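Local coordinates for beta-glucosidase (Saccharopolyspora erythraea D, PDB 5M6G), which probably hydrolyses terminal, non-reducing beta-D-glucosyl residues with release of beta-D-glucose, as a two-domain member of glycosyl hydrolase family 3, at residues Asp243-Thr248 / Ala504-Asp509; Tyr143-Gly148 / Arg192-Phe197; Val498-Tyr503 / Arg542-Ala547. One frame throughout, in Å; residues are numbered along the deposited sequence.

Contact 1: residues Asp243-Thr248 / Ala504-Asp509. With MG (magnesium ion), chain C.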
loop_
_atom_site.group_PDB
_atom_site.type_symbol
_atom_site.label_atom_id
_atom_site.label_comp_id
_atom_site.label_asym_id
_atom_site.label_seq_id
_atom_site.Cartn_x
_atom_site.Cartn_y
_atom_site.Cartn_z
ATOM N N ASP A 243 6.244 -12.195 -11.556
ATOM C CA ASP A 243 5.527 -11.443 -12.577
ATOM C C ASP A 243 4.219 -10.914 -11.998
ATOM O O ASP A 243 3.399 -11.694 -11.496
ATOM C CB ASP A 243 5.260 -12.329 -13.794
ATOM C CG ASP A 243 4.767 -11.544 -14.993
ATOM O OD1 ASP A 243 5.047 -10.328 -15.070
ATOM O OD2 ASP A 243 4.092 -12.135 -15.864
ATOM N N ASP A 244 4.015 -9.598 -12.079
ATOM C CA ASP A 244 2.782 -8.993 -11.592
ATOM C C ASP A 244 1.585 -9.494 -12.395
ATOM O O ASP A 244 1.654 -9.616 -13.621
ATOM C CB ASP A 244 2.874 -7.470 -11.686
ATOM C CG ASP A 244 1.767 -6.787 -10.915
ATOM O OD1 ASP A 244 1.507 -7.252 -9.790
ATOM O OD2 ASP A 244 1.160 -5.813 -11.426
ATOM N N GLN A 245 0.487 -9.783 -11.688
ATOM C CA GLN A 245 -0.742 -10.354 -12.251
ATOM C C GLN A 245 -0.503 -11.759 -12.815
ATOM O O GLN A 245 -1.318 -12.270 -13.585
ATOM C CB GLN A 245 -1.350 -9.437 -13.320
ATOM C CG GLN A 245 -1.427 -7.968 -12.880
ATOM C CD GLN A 245 -2.198 -7.080 -13.849
ATOM O OE1 GLN A 245 -2.682 -7.532 -14.899
ATOM N NE2 GLN A 245 -2.285 -5.793 -13.509
ATOM N N GLY A 246 0.611 -12.381 -12.424
ATOM C CA GLY A 246 1.029 -13.657 -12.956
ATOM C C GLY A 246 0.279 -14.838 -12.379
ATOM O O GLY A 246 -0.841 -14.726 -11.874
ATOM N N ASN A 247 0.927 -15.997 -12.455
ATOM C CA ASN A 247 0.313 -17.267 -12.097
ATOM C C ASN A 247 1.083 -17.836 -10.919
ATOM O O ASN A 247 2.303 -18.022 -11.002
ATOM C CB ASN A 247 0.325 -18.230 -13.290
ATOM C CG ASN A 247 -0.370 -19.555 -12.992
ATOM O OD1 ASN A 247 -1.169 -19.653 -12.067
ATOM N ND2 ASN A 247 -0.062 -20.584 -13.786
ATOM N N THR A 248 0.383 -18.092 -9.823
ATOM C CA THR A 248 1.003 -18.666 -8.635
ATOM C C THR A 248 0.840 -20.180 -8.696
ATOM O O THR A 248 -0.261 -20.707 -8.506
ATOM C CB THR A 248 0.382 -18.078 -7.374
ATOM O OG1 THR A 248 0.729 -16.692 -7.301
ATOM C CG2 THR A 248 0.901 -18.789 -6.143
ATOM N N ALA A 504 5.253 1.314 -9.659
ATOM C CA ALA A 504 4.170 0.592 -9.004
ATOM C C ALA A 504 3.673 -0.513 -9.921
ATOM O O ALA A 504 3.644 -0.354 -11.142
ATOM C CB ALA A 504 2.993 1.512 -8.630
ATOM N N GLU A 505 3.265 -1.621 -9.309
ATOM C CA GLU A 505 2.628 -2.779 -9.978
ATOM C C GLU A 505 3.560 -3.275 -11.088
ATOM O O GLU A 505 4.789 -3.285 -10.904
ATOM C CB GLU A 505 1.223 -2.414 -10.444
ATOM C CG GLU A 505 0.369 -1.739 -9.377
ATOM C CD GLU A 505 -1.085 -1.570 -9.810
ATOM O OE1 GLU A 505 -1.617 -2.470 -10.492
ATOM O OE2 GLU A 505 -1.690 -0.532 -9.466
ATOM N N PHE A 506 3.005 -3.668 -12.240
ATOM C CA PHE A 506 3.771 -4.370 -13.266
ATOM C C PHE A 506 4.895 -3.515 -13.839
ATOM O O PHE A 506 5.889 -4.060 -14.333
ATOM C CB PHE A 506 2.827 -4.838 -14.382
ATOM C CG PHE A 506 1.946 -3.744 -14.926
ATOM C CD1 PHE A 506 0.730 -3.459 -14.331
ATOM C CD2 PHE A 506 2.348 -2.998 -16.023
ATOM C CE1 PHE A 506 -0.080 -2.444 -14.822
ATOM C CE2 PHE A 506 1.547 -1.985 -16.526
ATOM C CZ PHE A 506 0.334 -1.706 -15.925
ATOM N N GLU A 507 4.766 -2.182 -13.793
ATOM C CA GLU A 507 5.852 -1.336 -14.285
ATOM C C GLU A 507 7.142 -1.544 -13.499
ATOM O O GLU A 507 8.223 -1.202 -13.992
ATOM C CB GLU A 507 5.452 0.147 -14.239
ATOM C CG GLU A 507 4.248 0.480 -15.091
ATOM C CD GLU A 507 4.580 0.566 -16.567
ATOM O OE1 GLU A 507 5.719 0.227 -16.954
ATOM O OE2 GLU A 507 3.695 0.972 -17.351
ATOM N N GLY A 508 7.059 -2.110 -12.304
ATOM C CA GLY A 508 8.228 -2.373 -11.501
ATOM C C GLY A 508 8.768 -3.780 -11.562
ATOM O O GLY A 508 9.733 -4.083 -10.854
ATOM N N ASP A 509 8.172 -4.662 -12.360
ATOM C CA ASP A 509 8.758 -5.986 -12.535
ATOM C C ASP A 509 10.140 -5.858 -13.167
ATOM O O ASP A 509 10.360 -5.043 -14.068
ATOM C CB ASP A 509 7.864 -6.873 -13.410
ATOM C CG ASP A 509 6.547 -7.224 -12.743
ATOM O OD1 ASP A 509 6.377 -6.944 -11.535
ATOM O OD2 ASP A 509 5.687 -7.815 -13.432
HETATM MG MG MG C . 5.375 -8.322 -15.470
HETATM O O HOH W 1 -1.366 -5.100 -10.888
HETATM O O HOH W 2 3.344 -8.029 -15.075
HETATM O O HOH W 3 5.685 -6.362 -15.948
HETATM O O HOH W 4 7.328 -8.685 -16.099
HETATM O O HOH W 5 4.917 -8.483 -17.544
#
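Asp244 and Phe506 bring the two backbones to 5.0 Å between their CA atoms, where a type II beta turn over Asp243-Gly246 meets the short 3-10 segment 506-508. Asp509 holds the turn with one carboxylate oxygen: Asp244 N donates to Asp509 OD2 over 2.8 Å in a nearly straight bond (167°), entering on the syn side but tilted out of the carboxylate plane. The same OD2 binds a magnesium ion, which also takes Asp243 OD1 at 2.1 Å. In Asp243, CG stands anti to the backbone N (chi1 -169°), and from it OD1 reaches the metal, although CB points away from 504-509. The two side chains cross at about a right angle, their carboxylate planes 67° apart, and the cation allows OD1 of Asp243 and OD2 of Asp509 to lie only 3.1 Å apart. Four waters complete six ligands; one also donates to Asp244 O and another to Phe506 O, so the hydrated ion ties both backbones. Aspartates suit this place because each offers the ion one carboxylate oxygen. Asp244 OD2 lies at the edge of the Phe506 ring, in its plane. A water that donates to Asp244 OD2 and Glu505 OE1 bridges the 4.4 Å between them and accepts from Gln245 NE2. Glu505 belongs to the sorbitol pocket, and its OE2 is bonded to Trp452; Asp244 OD1 takes Trp190 NE1. The contact thus joins the loop before strand 247-248, in the N-terminal family region, to the loop between strand 493-499 and helix 518-528 of the C-terminal one.

Contact 2: residues Tyr143-Gly148 / Arg192-Phe197. With SOR (sorbitol), chain L.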
loop_
_atom_site.group_PDB
_atom_site.type_symbol
_atom_site.label_atom_id
_atom_site.label_comp_id
_atom_site.label_asym_id
_atom_site.label_seq_id
_atom_site.Cartn_x
_atom_site.Cartn_y
_atom_site.Cartn_z
ATOM N N TYR A 143 4.446 7.856 4.861
ATOM C CA TYR A 143 5.104 6.890 5.725
ATOM C C TYR A 143 5.988 5.966 4.901
ATOM O O TYR A 143 5.831 5.874 3.678
ATOM C CB TYR A 143 4.049 6.090 6.509
ATOM C CG TYR A 143 3.283 6.976 7.474
ATOM C CD1 TYR A 143 3.814 7.305 8.723
ATOM C CD2 TYR A 143 2.059 7.522 7.118
ATOM C CE1 TYR A 143 3.131 8.149 9.595
ATOM C CE2 TYR A 143 1.360 8.354 7.982
ATOM C CZ TYR A 143 1.904 8.672 9.213
ATOM O OH TYR A 143 1.217 9.504 10.066
ATOM N N PRO A 144 6.961 5.302 5.528
ATOM C CA PRO A 144 7.731 4.284 4.804
ATOM C C PRO A 144 6.802 3.253 4.180
ATOM O O PRO A 144 5.755 2.912 4.741
ATOM C CB PRO A 144 8.610 3.661 5.894
ATOM C CG PRO A 144 8.782 4.763 6.911
ATOM C CD PRO A 144 7.433 5.469 6.915
ATOM N N HIS A 145 7.176 2.772 3.000
ATOM C CA HIS A 145 6.414 1.678 2.421
ATOM C C HIS A 145 6.558 0.418 3.278
ATOM O O HIS A 145 7.427 0.312 4.158
ATOM C CB HIS A 145 6.848 1.409 0.981
ATOM C CG HIS A 145 6.114 2.231 -0.038
ATOM N ND1 HIS A 145 4.742 2.180 -0.196
ATOM C CD2 HIS A 145 6.565 3.130 -0.947
ATOM C CE1 HIS A 145 4.382 2.997 -1.171
ATOM N NE2 HIS A 145 5.470 3.594 -1.638
ATOM N N ASN A 146 5.678 -0.547 2.999
ATOM C CA ASN A 146 5.518 -1.715 3.862
ATOM C C ASN A 146 6.825 -2.479 4.085
ATOM O O ASN A 146 7.064 -2.983 5.188
ATOM C CB ASN A 146 4.456 -2.653 3.276
ATOM C CG ASN A 146 3.046 -2.174 3.561
ATOM O OD1 ASN A 146 2.855 -1.238 4.327
ATOM N ND2 ASN A 146 2.049 -2.829 2.962
ATOM N N ILE A 147 7.672 -2.603 3.062
ATOM C CA ILE A 147 8.871 -3.425 3.237
ATOM C C ILE A 147 9.739 -2.861 4.361
ATOM O O ILE A 147 10.191 -3.601 5.243
ATOM C CB ILE A 147 9.643 -3.579 1.908
ATOM C CG1 ILE A 147 10.865 -4.489 2.093
ATOM C CG2 ILE A 147 10.092 -2.221 1.335
ATOM C CD1 ILE A 147 11.595 -4.813 0.799
ATOM N N GLY A 148 9.926 -1.534 4.393
ATOM C CA GLY A 148 10.653 -0.927 5.500
ATOM C C GLY A 148 9.925 -1.064 6.824
ATOM O O GLY A 148 10.550 -1.294 7.863
ATOM N N ARG A 192 5.784 -5.149 -6.878
ATOM C CA ARG A 192 5.107 -4.778 -5.642
ATOM C C ARG A 192 5.801 -5.349 -4.410
ATOM O O ARG A 192 5.210 -5.376 -3.323
ATOM C CB ARG A 192 3.638 -5.214 -5.688
ATOM C CG ARG A 192 2.987 -4.947 -7.029
ATOM C CD ARG A 192 1.462 -5.034 -6.942
ATOM N NE ARG A 192 0.886 -3.898 -6.233
ATOM C CZ ARG A 192 -0.407 -3.574 -6.279
ATOM N NH1 ARG A 192 -1.246 -4.310 -7.004
ATOM N NH2 ARG A 192 -0.864 -2.518 -5.611
ATOM N N THR A 193 7.049 -5.807 -4.557
ATOM C CA THR A 193 7.787 -6.305 -3.404
ATOM C C THR A 193 7.792 -5.286 -2.267
ATOM O O THR A 193 7.707 -5.657 -1.091
ATOM C CB THR A 193 9.219 -6.662 -3.819
ATOM O OG1 THR A 193 9.181 -7.738 -4.766
ATOM C CG2 THR A 193 10.057 -7.085 -2.608
ATOM N N TYR A 194 7.869 -3.993 -2.597
ATOM C CA TYR A 194 7.937 -2.985 -1.541
ATOM C C TYR A 194 6.612 -2.811 -0.825
ATOM O O TYR A 194 6.585 -2.254 0.278
ATOM C CB TYR A 194 8.401 -1.634 -2.093
ATOM C CG TYR A 194 7.428 -0.873 -2.990
ATOM C CD1 TYR A 194 6.400 -0.082 -2.457
ATOM C CD2 TYR A 194 7.576 -0.899 -4.363
ATOM C CE1 TYR A 194 5.539 0.634 -3.291
ATOM C CE2 TYR A 194 6.726 -0.199 -5.194
ATOM C CZ TYR A 194 5.715 0.569 -4.656
ATOM O OH TYR A 194 4.891 1.266 -5.505
ATOM N N GLU A 195 5.510 -3.256 -1.424
ATOM C CA GLU A 195 4.233 -3.193 -0.731
ATOM C C GLU A 195 4.038 -4.349 0.236
ATOM O O GLU A 195 3.011 -4.407 0.915
ATOM C CB GLU A 195 3.097 -3.162 -1.751
ATOM C CG GLU A 195 3.251 -2.020 -2.739
ATOM C CD GLU A 195 1.971 -1.734 -3.485
ATOM O OE1 GLU A 195 0.964 -1.405 -2.824
ATOM O OE2 GLU A 195 1.981 -1.837 -4.730
ATOM N N SER A 196 4.998 -5.267 0.319
ATOM C CA SER A 196 4.910 -6.425 1.196
ATOM C C SER A 196 5.692 -6.178 2.480
ATOM O O SER A 196 6.815 -5.663 2.451
ATOM C CB SER A 196 5.450 -7.671 0.483
ATOM O OG SER A 196 5.557 -8.795 1.343
ATOM N N PHE A 197 5.108 -6.570 3.609
ATOM C CA PHE A 197 5.827 -6.488 4.872
ATOM C C PHE A 197 6.984 -7.482 4.967
ATOM O O PHE A 197 7.854 -7.324 5.830
ATOM C CB PHE A 197 4.873 -6.719 6.031
ATOM C CG PHE A 197 3.888 -5.617 6.231
ATOM C CD1 PHE A 197 4.304 -4.383 6.711
ATOM C CD2 PHE A 197 2.537 -5.819 5.964
ATOM C CE1 PHE A 197 3.382 -3.346 6.926
ATOM C CE2 PHE A 197 1.613 -4.803 6.178
ATOM C CZ PHE A 197 2.039 -3.557 6.653
HETATM C C1 SOR L . -4.410 -2.441 -5.820
HETATM C C2 SOR L . -4.946 -1.021 -5.858
HETATM C C3 SOR L . -5.432 -0.714 -7.271
HETATM C C4 SOR L . -5.647 0.785 -7.465
HETATM C C5 SOR L . -5.583 1.213 -8.934
HETATM C C6 SOR L . -5.446 2.732 -8.980
HETATM O O1 SOR L . -3.492 -2.597 -4.766
HETATM O O2 SOR L . -6.011 -0.887 -4.933
HETATM O O3 SOR L . -6.640 -1.399 -7.480
HETATM O O4 SOR L . -6.894 1.163 -6.916
HETATM O O5 SOR L . -4.501 0.599 -9.624
HETATM O O6 SOR L . -4.988 3.150 -10.249
#
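His145 and Tyr194 lie side by side and point the same way, the tyrosine turning an edge to the imidazole in an edge-to-face pair with planes 57° apart. Tyr194 CE1 sits over the centre of the His145 ring, 3.3 Å above its plane, while CD1 lies nearer CG. In Tyr194 chi1 (71°) sets CG between the backbone N and the carbonyl carbon, and the ring runs from there alongside His145. Both rings end in polar bonds, His145 NE2 with Gly447 O and Tyr194 OH with Tyr503 O, so aromatic residues bearing a polar tip suit these buried places. Asn146 is stacked on Phe197 instead: amide and ring planes are only 21° apart, with CG above the ring, offset toward the rim. Asn146 CB makes a CH-pi contact, 4.0 Å from the Phe197 ring centroid. Asparagine suits this place because its flat amide can stack while ND2 donates, near its own plane, to Glu195 O over 2.8 Å, from above the carbonyl plane. Ile147 N gives its hydrogen to Tyr194 O at 3.0 Å, and the branched Ile147 brings CG2 to Tyr194 CB. The first turn of helix 146-152, with His145 at its N-cap, is thereby fixed on the 3-10 segment 193-195. Arg192 grips Glu195 OE2 side-on with NE and NH2, both from the same face of the carboxylate, and Trp448 NE1 binds that oxygen too. Arg192 NH2 also donates to sorbitol O1, consistent with a second-shell role for Glu195 in setting the guanidinium; its negative charge would be expected to balance the buried arginine.

Contact 3: residues Val498-Tyr503 / Arg542-Ala547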
loop_
_atom_site.group_PDB
_atom_site.type_symbol
_atom_site.label_atom_id
_atom_site.label_comp_id
_atom_site.label_asym_id
_atom_site.label_seq_id
_atom_site.Cartn_x
_atom_site.Cartn_y
_atom_site.Cartn_z
ATOM N N VAL A 498 21.894 5.778 -3.328
ATOM C CA VAL A 498 21.640 5.232 -4.655
ATOM C C VAL A 498 20.354 4.404 -4.627
ATOM O O VAL A 498 19.619 4.415 -3.634
ATOM C CB VAL A 498 22.844 4.387 -5.121
ATOM C CG1 VAL A 498 24.131 5.244 -5.184
ATOM C CG2 VAL A 498 23.049 3.209 -4.189
ATOM N N GLY A 499 20.057 3.692 -5.720
ATOM C CA GLY A 499 18.967 2.730 -5.735
ATOM C C GLY A 499 17.958 3.015 -6.843
ATOM O O GLY A 499 18.312 3.480 -7.932
ATOM N N GLU A 500 16.690 2.722 -6.554
ATOM C CA GLU A 500 15.665 2.750 -7.584
ATOM C C GLU A 500 14.954 4.097 -7.633
ATOM O O GLU A 500 14.958 4.861 -6.670
ATOM C CB GLU A 500 14.634 1.649 -7.334
ATOM C CG GLU A 500 15.232 0.275 -7.107
ATOM C CD GLU A 500 14.156 -0.796 -6.994
ATOM O OE1 GLU A 500 13.474 -0.862 -5.949
ATOM O OE2 GLU A 500 13.985 -1.549 -7.975
ATOM N N THR A 501 14.334 4.370 -8.775
ATOM C CA THR A 501 13.357 5.435 -8.950
ATOM C C THR A 501 11.947 4.855 -8.823
ATOM O O THR A 501 11.769 3.630 -8.824
ATOM C CB THR A 501 13.560 6.107 -10.308
ATOM O OG1 THR A 501 13.489 5.121 -11.337
ATOM C CG2 THR A 501 14.934 6.816 -10.362
ATOM N N PRO A 502 10.921 5.699 -8.672
ATOM C CA PRO A 502 9.600 5.185 -8.275
ATOM C C PRO A 502 8.920 4.339 -9.345
ATOM O O PRO A 502 9.051 4.582 -10.547
ATOM C CB PRO A 502 8.792 6.460 -7.998
ATOM C CG PRO A 502 9.826 7.502 -7.643
ATOM C CD PRO A 502 11.000 7.170 -8.517
ATOM N N TYR A 503 8.163 3.343 -8.883
ATOM C CA TYR A 503 7.365 2.494 -9.761
ATOM C C TYR A 503 6.216 1.903 -8.951
ATOM O O TYR A 503 6.218 1.940 -7.719
ATOM C CB TYR A 503 8.210 1.372 -10.372
ATOM C CG TYR A 503 8.955 0.586 -9.318
ATOM C CD1 TYR A 503 8.331 -0.443 -8.616
ATOM C CD2 TYR A 503 10.277 0.892 -9.004
ATOM C CE1 TYR A 503 9.003 -1.155 -7.638
ATOM C CE2 TYR A 503 10.960 0.189 -8.030
ATOM C CZ TYR A 503 10.314 -0.836 -7.349
ATOM O OH TYR A 503 10.981 -1.528 -6.371
ATOM N N ARG A 542 13.309 -3.115 -2.555
ATOM C CA ARG A 542 13.622 -4.535 -2.483
ATOM C C ARG A 542 15.130 -4.678 -2.365
ATOM O O ARG A 542 15.854 -3.712 -2.632
ATOM C CB ARG A 542 13.129 -5.245 -3.738
ATOM C CG ARG A 542 13.612 -4.545 -5.002
ATOM C CD ARG A 542 12.990 -5.132 -6.255
ATOM N NE ARG A 542 12.714 -4.076 -7.222
ATOM C CZ ARG A 542 11.956 -4.217 -8.304
ATOM N NH1 ARG A 542 11.380 -5.394 -8.582
ATOM N NH2 ARG A 542 11.753 -3.171 -9.094
ATOM N N PRO A 543 15.644 -5.848 -1.993
ATOM C CA PRO A 543 17.081 -6.090 -2.155
ATOM C C PRO A 543 17.500 -5.819 -3.594
ATOM O O PRO A 543 16.731 -6.030 -4.536
ATOM C CB PRO A 543 17.238 -7.575 -1.791
ATOM C CG PRO A 543 16.059 -7.857 -0.881
ATOM C CD PRO A 543 14.934 -7.025 -1.448
ATOM N N LEU A 544 18.724 -5.315 -3.752
ATOM C CA LEU A 544 19.337 -5.113 -5.055
ATOM C C LEU A 544 20.583 -5.981 -5.154
ATOM O O LEU A 544 21.200 -6.323 -4.143
ATOM C CB LEU A 544 19.707 -3.638 -5.288
ATOM C CG LEU A 544 18.561 -2.634 -5.261
ATOM C CD1 LEU A 544 19.105 -1.220 -5.552
ATOM C CD2 LEU A 544 17.443 -3.015 -6.239
ATOM N N ASP A 545 20.951 -6.329 -6.383
ATOM C CA ASP A 545 22.045 -7.268 -6.640
ATOM C C ASP A 545 23.377 -6.527 -6.538
ATOM O O ASP A 545 23.812 -5.873 -7.488
ATOM C CB ASP A 545 21.854 -7.901 -8.011
ATOM C CG ASP A 545 22.744 -9.110 -8.233
ATOM O OD1 ASP A 545 23.446 -9.539 -7.289
ATOM O OD2 ASP A 545 22.717 -9.637 -9.362
ATOM N N ILE A 546 24.025 -6.623 -5.373
ATOM C CA ILE A 546 25.197 -5.818 -5.048
ATOM C C ILE A 546 26.377 -6.653 -4.593
ATOM O O ILE A 546 27.394 -6.088 -4.179
ATOM C CB ILE A 546 24.867 -4.782 -3.961
ATOM C CG1 ILE A 546 24.382 -5.538 -2.718
ATOM C CG2 ILE A 546 23.858 -3.761 -4.470
ATOM C CD1 ILE A 546 24.183 -4.702 -1.540
ATOM N N ALA A 547 26.258 -7.984 -4.604
ATOM C CA ALA A 547 27.273 -8.825 -3.976
ATOM C C ALA A 547 28.642 -8.648 -4.614
ATOM O O ALA A 547 29.663 -8.842 -3.947
ATOM C CB ALA A 547 26.857 -10.295 -4.040
#
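Glu500 OE2 takes two hydrogen bonds from Arg542, NE at 2.9 Å and NH2 at 3.0 Å, in a side-on salt bridge that puts both nitrogens on one oxygen. Both arrive on the syn side, and the carboxylate and guanidinium planes stand 60° apart. The other oxygen is occupied as well: Tyr503 OH donates to Glu500 OE1 over 2.6 Å, and Gly541 N also binds OE1. A forked anion therefore suits the position, one branch for the arginine and the other for the tyrosine. The extended glutamate chain (chi2 -175°) carries CD out to this point. Tyr503 OH also comes near the guanidinium, obliquely and without a hydrogen bond to it. Gly508 O accepts from Arg542 NH2 and Asp188 O from NH1, which would help to stabilise the buried charge. Beside the bridge Leu544 supplies the apolar part, CD2 4.0 Å from Glu500 CD and CD1 4.0 Å from Gly499 CA. Gly499, at phi 124°, adopts backbone angles where a side chain would jam against the preceding carbonyl. The contact joins the end of strand 493-499 and the residues after it to the loop that follows strand 534-539, its parallel neighbour in the mixed sheet, with helix 518-528 packed on Val498.

In the fold
From the N terminus, contact 2 comes first and is complete before the others open: it closes a 43-residue loop, bringing the start of helix 146-152 to the loop after strand 176-177. Contact 1 opens at 243-248 and closes far later at 504-509. Contact 3 opens at 498-503, inside that long span, and closes beyond it at 542-547, so contacts 1 and 3 cross. Contact 2 lies within the N-terminal family region, contact 3 within the C-terminal one, and contact 1 joins the two. They touch in turn: Gly508 CA packs on Tyr503, Thr193 and Ile147 on Arg542, and Arg192 on Asp244 and Glu505 near the sorbitol pocket.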